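Local atomic coordinates of nickel-dependent hydrogenase large subunit (PDB entry 3MYR), a protein that forms the nickel-iron-bearing large subunit of a heterodimeric [NiFe] hydrogenase, which oxidises molecular hydrogen and passes the electrons to an acceptor. Residues Y100-V105 with A196-T201; M106-L111 with Q255-D260; H330-Y335 with L352-R357. All coordinates share one frame; numbering follows the deposited sequence.

How the contacts relate
Followed from the N terminus, the chain first lays down helix 86-112, which supplies one segment to contact 1 (100-105) and the next to contact 2 (106-111). Helix 181-201 then returns to close contact 1, and helix 236-265 closes contact 2, so the two contacts cross along the chain. Their centres are about 10 Å apart, and V105 of the first packs on Y257 of the second; together they tie three helices into one bundle. Contact 3 (330-335 with 352-357) opens only afterwards and closes a short loop of 16 residues within the long connection between strands 324-327 and 378-381. It lies on the opposite side of the chain's centre, about 21 Å from contact 1 between nearest atoms.

Contact 1. Residues Y100-V105 with A196-T201; sequences YIHDHV and AWQRDT
V105 and W197 meet tip to tip, and this is the tight part of the contact: V105 CG1 lies 3.4 Å from W197 CZ3, while CG2 of the same valine approaches W197 CH2. I101 adds its CG2 methyl at the indole edge, near the ring plane, 3.7 Å from W197 CH2, the two side chains crossing at about a right angle. W197 CG stands anti to the backbone N, and the six-membered ring of the indole is the part that touches I101 and V105.

The other half of the contact is looser and polar. H102 NE2 donates to Q198 OE1 at 3.0 Å, with an N-H...O angle of 156°; the nitrogen sits in the amide plane on a lone pair of OE1, although that oxygen is slightly tilted from the imidazole plane. The imidazole and amide planes are 72° apart, and T201 CG2 comes no nearer to H102 CB than 4.3 Å. This is the subunit boundary rather than open solvent: Q198 NE2 bonds T22 O of the small subunit, whose R23 packs on H102 and makes a weak hydrogen bond to Q198 OE1.

The local axes of the two segments run nearly antiparallel, at 159°, with a closest approach of 10.1 Å. Helix 86-112 is thereby packed against helix 181-201 in the helical bundle of the large subunit, the side chain of H102 lying about 11 Å from the bound nickel-iron centre. On its other flanks D103 forms a salt bridge with R487 of the active-site pocket, and Y100 and H104 touch helix 426-456. Helix 236-265 closes the apolar side, where F252 stacks on the W197 indole and S248 O accepts a hydrogen bond from W197 NE1.

Contact 2. Residues M106-L111 with Q255-D260; sequences MHFYHL and QVYVPD
F108 and Y109 face Y257, V256 and D260 where two helices of the large subunit's bundle cross at 76°, their local axes 11.0 Å apart at closest approach. In the first shell, F108 CB lies 3.4 Å from Y257 CE1, and F108 CG is almost as near the same carbon. The two rings are oblique to one another, with centroids 5.5 Å apart and planes at 41°. Y109 reaches farther across, bringing its hydroxyl up to V256 CG1 at 3.4 Å and close to the backbone of Y257. The same hydroxyl donates to D260 OD2; the modelled position of that carboxylate oxygen is less certain, so the bond's length carries little weight.

Torsions and neighbours position this shell. The phenyl of F108 leaves with CG anti to the backbone N (chi1 -179°), and its CD1 comes to rest over the centre of the Y109 ring, so these consecutive aromatics pack on each other as well as on the opposing helix. Replacing Y109 by an alanine would probably leave D260 without its phenol donor and open a gap beside V256 and F108.

Farther out, R433, A434 and S437 of helix 426-456 and H104 and V105 of helix 86-112 touch Y257, while H190 of helix 181-201 packs on both Y109 and D260. Both backbones depart from regular alpha geometry: 107-111 includes a wider pi-type turn, and helix 255-260 is kinked at P259, which has no N-H to give to the preceding turn. Beyond that kink the helical bonding resumes, with D260 N donating to V256 O at 3.2 Å.

Contact 3. Residues H330-Y335 with L352-R357; sequences HSWYEY and LEYDRR
W332 and Y354 form a T-shaped pair in which the edge of Y354 is directed at the face of the indole. The centroids of the tyrosine and the six-membered indole ring are 4.7 Å apart, with planes at 61°. Y354 CE2 stands above the W332 plane, offset toward the rim. Another apolar touch joins Y333 CE2 to L352 CD2 at 3.5 Å; the Y333 hydroxyl is bonded to W375 O.

Two hydrogen bonds cross the contact. E353 N donates to W332 O at 2.8 Å (N-H...O angle 168°), the donor standing above the carbonyl plane. R357 NH1 donates to Y333 O at 2.7 Å, the oxygen lying near the guanidinium plane. The R357 chain is bent at chi2 and chi3, and S331 O lies over one face of its guanidinium.

W332 is the centre of an inverse gamma turn, and the next residue, Y333, makes a single beta bridge with L352. The two segments, neither of them in a regular strand, are thus paired within the loop between strands 324-327 and 378-381, with the side chain of Y333 about 7 Å from the bound magnesium ion.

The charged pairs lie on the more exposed side. E334 OE2 is 3.2 Å from R356 NH1 but well out of the guanidinium plane, so their attraction rests on charge alone, while E334 OE1 is hydrogen-bonded to N339 ND2. E353 completes this salt-bridge network: its OE2 accepts a hydrogen bond from R356 N, and its OE1 makes a long ion pair with R356 NH1. R357 NH2 forms its salt bridge elsewhere, with D371.

Contact 1. Residues Y100-V105 with A196-T201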
loop_
_atom_site.group_PDB
_atom_site.type_symbol
_atom_site.label_atom_id
_atom_site.label_comp_id
_atom_site.label_asym_id
_atom_site.label_seq_id
_atom_site.Cartn_x
_atom_site.Cartn_y
_atom_site.Cartn_z
ATOM N N TYR B 100 -6.643 3.101 -7.264
ATOM C CA TYR B 100 -6.302 2.094 -8.234
ATOM C C TYR B 100 -5.277 2.597 -9.239
ATOM O O TYR B 100 -4.303 1.900 -9.561
ATOM C CB TYR B 100 -7.539 1.707 -9.082
ATOM C CG TYR B 100 -8.231 0.503 -8.546
ATOM C CD1 TYR B 100 -9.093 0.601 -7.428
ATOM C CD2 TYR B 100 -8.146 -0.701 -9.207
ATOM C CE1 TYR B 100 -9.845 -0.498 -6.972
ATOM C CE2 TYR B 100 -8.892 -1.799 -8.759
ATOM C CZ TYR B 100 -9.767 -1.701 -7.684
ATOM O OH TYR B 100 -10.527 -2.852 -7.298
ATOM N N ILE B 101 -5.561 3.750 -9.823
ATOM C CA ILE B 101 -4.725 4.237 -10.942
ATOM C C ILE B 101 -3.317 4.554 -10.425
ATOM O O ILE B 101 -2.344 4.124 -10.987
ATOM C CB ILE B 101 -5.400 5.418 -11.552
ATOM C CG1 ILE B 101 -6.657 4.833 -12.274
ATOM C CG2 ILE B 101 -4.516 6.065 -12.634
ATOM C CD1 ILE B 101 -7.718 5.908 -12.352
ATOM N N HIS B 102 -3.227 5.268 -9.299
ATOM C CA HIS B 102 -1.955 5.592 -8.697
ATOM C C HIS B 102 -1.205 4.294 -8.427
ATOM O O HIS B 102 -0.048 4.156 -8.729
ATOM C CB HIS B 102 -2.205 6.354 -7.358
ATOM C CG HIS B 102 -0.948 6.726 -6.647
ATOM N ND1 HIS B 102 -0.312 5.877 -5.757
ATOM C CD2 HIS B 102 -0.173 7.839 -6.731
ATOM C CE1 HIS B 102 0.765 6.489 -5.283
ATOM N NE2 HIS B 102 0.896 7.658 -5.894
ATOM N N ASP B 103 -1.873 3.352 -7.769
ATOM C CA ASP B 103 -1.244 2.156 -7.238
ATOM C C ASP B 103 -0.798 1.193 -8.406
ATOM O O ASP B 103 0.326 0.730 -8.426
ATOM C CB ASP B 103 -2.316 1.491 -6.357
ATOM C CG ASP B 103 -1.786 0.427 -5.452
ATOM O OD1 ASP B 103 -0.736 -0.223 -5.783
ATOM O OD2 ASP B 103 -2.437 0.229 -4.371
ATOM N N HIS B 104 -1.634 0.963 -9.416
ATOM C CA HIS B 104 -1.265 0.096 -10.540
ATOM C C HIS B 104 -0.110 0.643 -11.350
ATOM O O HIS B 104 0.726 -0.141 -11.790
ATOM C CB HIS B 104 -2.472 -0.118 -11.494
ATOM C CG HIS B 104 -3.511 -1.052 -10.931
ATOM N ND1 HIS B 104 -3.273 -1.805 -9.791
ATOM C CD2 HIS B 104 -4.715 -1.459 -11.409
ATOM C CE1 HIS B 104 -4.306 -2.605 -9.576
ATOM N NE2 HIS B 104 -5.207 -2.392 -10.522
ATOM N N VAL B 105 -0.114 1.965 -11.616
ATOM C CA VAL B 105 0.933 2.581 -12.436
ATOM C C VAL B 105 2.265 2.431 -11.678
ATOM O O VAL B 105 3.276 2.005 -12.256
ATOM C CB VAL B 105 0.624 4.081 -12.723
ATOM C CG1 VAL B 105 1.923 4.887 -13.145
ATOM C CG2 VAL B 105 -0.490 4.183 -13.799
ATOM N N ALA B 196 7.147 11.385 -11.293
ATOM C CA ALA B 196 6.634 12.775 -11.266
ATOM C C ALA B 196 5.080 12.754 -11.369
ATOM O O ALA B 196 4.381 13.512 -10.708
ATOM C CB ALA B 196 7.215 13.591 -12.413
ATOM N N TRP B 197 4.556 11.895 -12.231
ATOM C CA TRP B 197 3.112 11.845 -12.410
ATOM C C TRP B 197 2.398 11.372 -11.113
ATOM O O TRP B 197 1.353 11.929 -10.691
ATOM C CB TRP B 197 2.787 10.859 -13.585
ATOM C CG TRP B 197 1.329 10.528 -13.652
ATOM C CD1 TRP B 197 0.330 11.226 -14.327
ATOM C CD2 TRP B 197 0.687 9.413 -12.998
ATOM N NE1 TRP B 197 -0.879 10.565 -14.128
ATOM C CE2 TRP B 197 -0.668 9.438 -13.363
ATOM C CE3 TRP B 197 1.160 8.344 -12.209
ATOM C CZ2 TRP B 197 -1.593 8.508 -12.854
ATOM C CZ3 TRP B 197 0.239 7.468 -11.651
ATOM C CH2 TRP B 197 -1.124 7.524 -12.030
ATOM N N GLN B 198 2.997 10.394 -10.431
ATOM C CA GLN B 198 2.289 9.823 -9.259
ATOM C C GLN B 198 2.122 10.833 -8.131
ATOM O O GLN B 198 1.102 10.854 -7.472
ATOM C CB GLN B 198 2.901 8.506 -8.782
ATOM C CG GLN B 198 4.334 8.539 -8.249
ATOM C CD GLN B 198 4.470 9.115 -6.858
ATOM O OE1 GLN B 198 3.547 9.051 -6.000
ATOM N NE2 GLN B 198 5.619 9.709 -6.627
ATOM N N ARG B 199 3.109 11.708 -7.939
ATOM C CA ARG B 199 3.087 12.611 -6.799
ATOM C C ARG B 199 2.157 13.773 -7.112
ATOM O O ARG B 199 1.514 14.329 -6.211
ATOM C CB ARG B 199 4.487 13.130 -6.406
ATOM C CG ARG B 199 5.227 14.003 -7.484
ATOM C CD ARG B 199 6.634 14.438 -6.896
ATOM N NE ARG B 199 7.421 13.247 -6.518
ATOM C CZ ARG B 199 8.381 12.713 -7.292
ATOM N NH1 ARG B 199 9.028 11.616 -6.891
ATOM N NH2 ARG B 199 8.788 13.363 -8.397
ATOM N N ASP B 200 1.983 14.048 -8.378
ATOM C CA ASP B 200 0.882 14.923 -8.743
ATOM C C ASP B 200 -0.513 14.342 -8.567
ATOM O O ASP B 200 -1.412 14.974 -7.987
ATOM C CB ASP B 200 1.058 15.376 -10.169
ATOM C CG ASP B 200 1.400 16.832 -10.215
ATOM O OD1 ASP B 200 2.522 17.175 -9.639
ATOM O OD2 ASP B 200 0.412 17.613 -10.569
ATOM N N THR B 201 -0.710 13.137 -9.052
ATOM C CA THR B 201 -1.965 12.400 -8.853
ATOM C C THR B 201 -2.432 12.282 -7.370
ATOM O O THR B 201 -3.639 12.298 -7.085
ATOM C CB THR B 201 -1.791 11.007 -9.513
ATOM O OG1 THR B 201 -1.629 11.241 -10.929
ATOM C CG2 THR B 201 -2.982 10.087 -9.274
#

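Contact 2. Residues M106-L111 with Q255-D260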
loop_
_atom_site.group_PDB
_atom_site.type_symbol
_atom_site.label_atom_id
_atom_site.label_comp_id
_atom_site.label_asym_id
_atom_site.label_seq_id
_atom_site.Cartn_x
_atom_site.Cartn_y
_atom_site.Cartn_z
ATOM N N MET B 106 2.258 2.704 -10.380
ATOM C CA MET B 106 3.556 2.589 -9.654
ATOM C C MET B 106 3.900 1.117 -9.501
ATOM O O MET B 106 5.082 0.799 -9.505
ATOM C CB MET B 106 3.459 3.146 -8.203
ATOM C CG MET B 106 3.330 4.721 -8.219
ATOM S SD MET B 106 3.500 5.311 -6.462
ATOM C CE MET B 106 5.238 5.089 -6.039
ATOM N N HIS B 107 2.907 0.227 -9.303
ATOM C CA HIS B 107 3.319 -1.179 -9.259
ATOM C C HIS B 107 4.050 -1.555 -10.553
ATOM O O HIS B 107 5.142 -2.145 -10.549
ATOM C CB HIS B 107 2.148 -2.199 -9.134
ATOM C CG HIS B 107 2.627 -3.601 -9.158
ATOM N ND1 HIS B 107 2.511 -4.428 -10.254
ATOM C CD2 HIS B 107 3.361 -4.285 -8.247
ATOM C CE1 HIS B 107 3.073 -5.589 -9.984
ATOM N NE2 HIS B 107 3.597 -5.527 -8.770
ATOM N N PHE B 108 3.444 -1.228 -11.670
ATOM C CA PHE B 108 4.032 -1.625 -12.925
ATOM C C PHE B 108 5.466 -1.054 -13.130
ATOM O O PHE B 108 6.377 -1.802 -13.466
ATOM C CB PHE B 108 3.165 -1.292 -14.121
ATOM C CG PHE B 108 3.809 -1.748 -15.438
ATOM C CD1 PHE B 108 4.461 -0.843 -16.270
ATOM C CD2 PHE B 108 3.815 -3.108 -15.774
ATOM C CE1 PHE B 108 5.101 -1.294 -17.491
ATOM C CE2 PHE B 108 4.412 -3.584 -16.943
ATOM C CZ PHE B 108 5.067 -2.660 -17.819
ATOM N N TYR B 109 5.650 0.259 -12.991
ATOM C CA TYR B 109 6.968 0.840 -13.225
ATOM C C TYR B 109 7.936 0.561 -12.101
ATOM O O TYR B 109 9.035 0.073 -12.357
ATOM C CB TYR B 109 6.915 2.337 -13.562
ATOM C CG TYR B 109 6.303 2.542 -14.902
ATOM C CD1 TYR B 109 7.032 2.268 -16.066
ATOM C CD2 TYR B 109 4.964 2.821 -15.022
ATOM C CE1 TYR B 109 6.438 2.421 -17.313
ATOM C CE2 TYR B 109 4.351 2.949 -16.258
ATOM C CZ TYR B 109 5.096 2.725 -17.398
ATOM O OH TYR B 109 4.511 2.828 -18.637
ATOM N N HIS B 110 7.540 0.834 -10.869
ATOM C CA HIS B 110 8.529 0.946 -9.804
ATOM C C HIS B 110 8.765 -0.355 -9.090
ATOM O O HIS B 110 9.865 -0.580 -8.561
ATOM C CB HIS B 110 8.116 2.087 -8.833
ATOM C CG HIS B 110 7.949 3.379 -9.568
ATOM N ND1 HIS B 110 6.805 4.128 -9.512
ATOM C CD2 HIS B 110 8.724 3.947 -10.536
ATOM C CE1 HIS B 110 6.902 5.150 -10.353
ATOM N NE2 HIS B 110 8.072 5.071 -10.969
ATOM N N LEU B 111 7.792 -1.254 -9.150
ATOM C CA LEU B 111 7.932 -2.595 -8.523
ATOM C C LEU B 111 8.143 -3.744 -9.524
ATOM O O LEU B 111 8.998 -4.592 -9.296
ATOM C CB LEU B 111 6.763 -2.937 -7.577
ATOM C CG LEU B 111 6.437 -1.814 -6.535
ATOM C CD1 LEU B 111 5.390 -2.336 -5.512
ATOM C CD2 LEU B 111 7.565 -1.337 -5.778
ATOM N N GLN B 255 -1.641 6.736 -22.610
ATOM C CA GLN B 255 -0.529 7.029 -23.476
ATOM C C GLN B 255 0.771 6.453 -22.950
ATOM O O GLN B 255 1.734 6.411 -23.698
ATOM C CB GLN B 255 -0.330 8.575 -23.592
ATOM C CG GLN B 255 -1.506 9.234 -24.378
ATOM C CD GLN B 255 -1.234 10.685 -24.783
ATOM O OE1 GLN B 255 -0.329 11.338 -24.291
ATOM N NE2 GLN B 255 -2.035 11.182 -25.674
ATOM N N VAL B 256 0.891 6.189 -21.651
ATOM C CA VAL B 256 2.184 5.681 -21.188
ATOM C C VAL B 256 2.038 4.207 -20.687
ATOM O O VAL B 256 2.641 3.299 -21.238
ATOM C CB VAL B 256 2.808 6.579 -20.071
ATOM C CG1 VAL B 256 4.171 6.083 -19.624
ATOM C CG2 VAL B 256 2.878 8.090 -20.527
ATOM N N TYR B 257 1.250 3.995 -19.641
ATOM C CA TYR B 257 1.173 2.701 -18.974
ATOM C C TYR B 257 0.616 1.581 -19.930
ATOM O O TYR B 257 1.224 0.550 -20.099
ATOM C CB TYR B 257 0.253 2.874 -17.770
ATOM C CG TYR B 257 -0.057 1.606 -16.973
ATOM C CD1 TYR B 257 0.825 0.513 -16.958
ATOM C CD2 TYR B 257 -1.214 1.524 -16.179
ATOM C CE1 TYR B 257 0.533 -0.633 -16.209
ATOM C CE2 TYR B 257 -1.499 0.411 -15.399
ATOM C CZ TYR B 257 -0.622 -0.667 -15.426
ATOM O OH TYR B 257 -0.929 -1.791 -14.663
ATOM N N VAL B 258 -0.580 1.762 -20.497
ATOM C CA VAL B 258 -1.129 0.675 -21.263
ATOM C C VAL B 258 -0.264 0.347 -22.515
ATOM O O VAL B 258 -0.053 -0.822 -22.798
ATOM C CB VAL B 258 -2.603 0.952 -21.665
ATOM C CG1 VAL B 258 -3.132 -0.132 -22.604
ATOM C CG2 VAL B 258 -3.462 1.120 -20.434
ATOM N N PRO B 259 0.153 1.360 -23.324
ATOM C CA PRO B 259 0.936 0.956 -24.507
ATOM C C PRO B 259 2.304 0.291 -24.142
ATOM O O PRO B 259 2.741 -0.645 -24.847
ATOM C CB PRO B 259 1.157 2.290 -25.266
ATOM C CG PRO B 259 -0.024 3.169 -24.811
ATOM C CD PRO B 259 -0.127 2.819 -23.326
ATOM N N ASP B 260 2.922 0.713 -23.027
ATOM C CA ASP B 260 4.199 0.095 -22.574
ATOM C C ASP B 260 3.947 -1.328 -22.164
ATOM O O ASP B 260 4.699 -2.191 -22.537
ATOM C CB ASP B 260 4.789 0.776 -21.331
ATOM C CG ASP B 260 5.497 2.097 -21.651
ATOM O OD1 ASP B 260 5.570 2.510 -22.840
ATOM O OD2 ASP B 260 5.996 2.726 -20.699
#

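Contact 3. Residues H330-Y335 with L352-R357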
loop_
_atom_site.group_PDB
_atom_site.type_symbol
_atom_site.label_atom_id
_atom_site.label_comp_id
_atom_site.label_asym_id
_atom_site.label_seq_id
_atom_site.Cartn_x
_atom_site.Cartn_y
_atom_site.Cartn_z
ATOM N N HIS B 330 -0.999 -24.332 8.677
ATOM C CA HIS B 330 0.426 -24.021 8.405
ATOM C C HIS B 330 0.762 -22.542 8.675
ATOM O O HIS B 330 1.608 -21.975 7.996
ATOM C CB HIS B 330 0.793 -24.383 6.968
ATOM C CG HIS B 330 0.933 -25.859 6.757
ATOM N ND1 HIS B 330 -0.053 -26.630 6.173
ATOM C CD2 HIS B 330 1.916 -26.718 7.134
ATOM C CE1 HIS B 330 0.350 -27.896 6.128
ATOM N NE2 HIS B 330 1.541 -27.974 6.695
ATOM N N SER B 331 0.139 -21.968 9.724
ATOM C CA SER B 331 0.288 -20.558 10.100
ATOM C C SER B 331 0.632 -20.513 11.580
ATOM O O SER B 331 0.279 -21.426 12.337
ATOM C CB SER B 331 -1.023 -19.791 9.869
ATOM O OG SER B 331 -1.471 -20.001 8.520
ATOM N N TRP B 332 1.293 -19.429 11.992
ATOM C CA TRP B 332 1.773 -19.279 13.357
ATOM C C TRP B 332 0.731 -18.729 14.327
ATOM O O TRP B 332 0.947 -17.672 14.945
ATOM C CB TRP B 332 3.028 -18.428 13.309
ATOM C CG TRP B 332 4.160 -19.156 12.657
ATOM C CD1 TRP B 332 4.547 -20.446 12.901
ATOM C CD2 TRP B 332 5.114 -18.622 11.721
ATOM N NE1 TRP B 332 5.666 -20.763 12.165
ATOM C CE2 TRP B 332 6.039 -19.670 11.424
ATOM C CE3 TRP B 332 5.321 -17.347 11.168
ATOM C CZ2 TRP B 332 7.151 -19.497 10.546
ATOM C CZ3 TRP B 332 6.427 -17.164 10.260
ATOM C CH2 TRP B 332 7.327 -18.239 9.980
ATOM N N TYR B 333 -0.393 -19.443 14.459
ATOM C CA TYR B 333 -1.537 -19.004 15.223
ATOM C C TYR B 333 -2.073 -20.221 16.004
ATOM O O TYR B 333 -1.844 -21.427 15.631
ATOM C CB TYR B 333 -2.671 -18.460 14.321
ATOM C CG TYR B 333 -2.297 -17.160 13.627
ATOM C CD1 TYR B 333 -1.756 -17.176 12.320
ATOM C CD2 TYR B 333 -2.404 -15.932 14.298
ATOM C CE1 TYR B 333 -1.354 -16.002 11.696
ATOM C CE2 TYR B 333 -1.991 -14.746 13.686
ATOM C CZ TYR B 333 -1.435 -14.794 12.393
ATOM O OH TYR B 333 -1.054 -13.628 11.728
ATOM N N GLU B 334 -2.797 -19.894 17.059
ATOM C CA GLU B 334 -3.505 -20.909 17.841
ATOM C C GLU B 334 -5.031 -20.612 17.791
ATOM O O GLU B 334 -5.469 -19.468 17.962
ATOM C CB GLU B 334 -2.954 -20.833 19.273
ATOM C CG GLU B 334 -3.119 -22.057 20.115
ATOM C CD GLU B 334 -2.138 -23.178 19.749
ATOM O OE1 GLU B 334 -2.592 -24.333 19.691
ATOM O OE2 GLU B 334 -0.922 -22.923 19.548
ATOM N N TYR B 335 -5.827 -21.631 17.484
ATOM C CA TYR B 335 -7.279 -21.532 17.533
ATOM C C TYR B 335 -7.752 -22.361 18.732
ATOM O O TYR B 335 -7.426 -23.539 18.850
ATOM C CB TYR B 335 -7.926 -22.140 16.267
ATOM C CG TYR B 335 -7.977 -21.289 15.020
ATOM C CD1 TYR B 335 -7.536 -19.948 15.018
ATOM C CD2 TYR B 335 -8.458 -21.833 13.810
ATOM C CE1 TYR B 335 -7.584 -19.178 13.850
ATOM C CE2 TYR B 335 -8.522 -21.059 12.647
ATOM C CZ TYR B 335 -8.098 -19.730 12.695
ATOM O OH TYR B 335 -8.213 -18.964 11.589
ATOM N N LEU B 352 -1.324 -15.108 18.512
ATOM C CA LEU B 352 -0.014 -15.304 17.838
ATOM C C LEU B 352 0.744 -16.451 18.505
ATOM O O LEU B 352 0.896 -16.437 19.706
ATOM C CB LEU B 352 0.857 -14.037 17.928
ATOM C CG LEU B 352 0.232 -12.686 17.528
ATOM C CD1 LEU B 352 1.323 -11.584 17.396
ATOM C CD2 LEU B 352 -0.432 -12.843 16.195
ATOM N N GLU B 353 1.239 -17.416 17.737
ATOM C CA GLU B 353 1.965 -18.532 18.343
ATOM C C GLU B 353 3.094 -19.020 17.421
ATOM O O GLU B 353 2.896 -19.847 16.560
ATOM C CB GLU B 353 1.024 -19.678 18.721
ATOM C CG GLU B 353 1.742 -20.794 19.540
ATOM C CD GLU B 353 2.604 -20.274 20.720
ATOM O OE1 GLU B 353 1.988 -19.659 21.595
ATOM O OE2 GLU B 353 3.867 -20.493 20.820
ATOM N N TYR B 354 4.249 -18.413 17.552
ATOM C CA TYR B 354 5.389 -18.766 16.740
ATOM C C TYR B 354 6.003 -20.094 17.188
ATOM O O TYR B 354 6.120 -21.009 16.396
ATOM C CB TYR B 354 6.410 -17.601 16.786
ATOM C CG TYR B 354 7.539 -17.692 15.765
ATOM C CD1 TYR B 354 8.843 -18.045 16.159
ATOM C CD2 TYR B 354 7.295 -17.425 14.404
ATOM C CE1 TYR B 354 9.875 -18.087 15.235
ATOM C CE2 TYR B 354 8.311 -17.509 13.463
ATOM C CZ TYR B 354 9.596 -17.834 13.897
ATOM O OH TYR B 354 10.572 -17.885 12.948
ATOM N N ASP B 355 6.380 -20.188 18.463
ATOM C CA ASP B 355 7.169 -21.311 18.961
ATOM C C ASP B 355 6.404 -22.613 18.844
ATOM O O ASP B 355 6.923 -23.592 18.297
ATOM C CB ASP B 355 7.564 -21.080 20.441
ATOM C CG ASP B 355 8.583 -19.940 20.597
ATOM O OD1 ASP B 355 9.106 -19.397 19.586
ATOM O OD2 ASP B 355 8.940 -19.627 21.735
ATOM N N ARG B 356 5.188 -22.634 19.364
ATOM C CA ARG B 356 4.449 -23.895 19.446
ATOM C C ARG B 356 3.926 -24.348 18.107
ATOM O O ARG B 356 3.516 -25.497 17.971
ATOM C CB ARG B 356 3.353 -23.849 20.503
ATOM C CG ARG B 356 3.972 -24.008 21.922
ATOM C CD ARG B 356 3.024 -23.647 23.085
ATOM N NE ARG B 356 1.879 -24.555 23.171
ATOM C CZ ARG B 356 0.619 -24.202 22.900
ATOM N NH1 ARG B 356 0.327 -22.945 22.534
ATOM N NH2 ARG B 356 -0.358 -25.109 22.997
ATOM N N ARG B 357 3.986 -23.473 17.106
ATOM C CA ARG B 357 3.557 -23.863 15.773
ATOM C C ARG B 357 4.753 -24.108 14.877
ATOM O O ARG B 357 4.619 -24.120 13.660
ATOM C CB ARG B 357 2.591 -22.825 15.170
ATOM C CG ARG B 357 1.212 -22.745 15.919
ATOM C CD ARG B 357 0.557 -24.133 16.078
ATOM N NE ARG B 357 0.465 -24.802 14.775
ATOM C CZ ARG B 357 -0.420 -24.497 13.823
ATOM N NH1 ARG B 357 -1.321 -23.527 14.001
ATOM N NH2 ARG B 357 -0.406 -25.179 12.691
#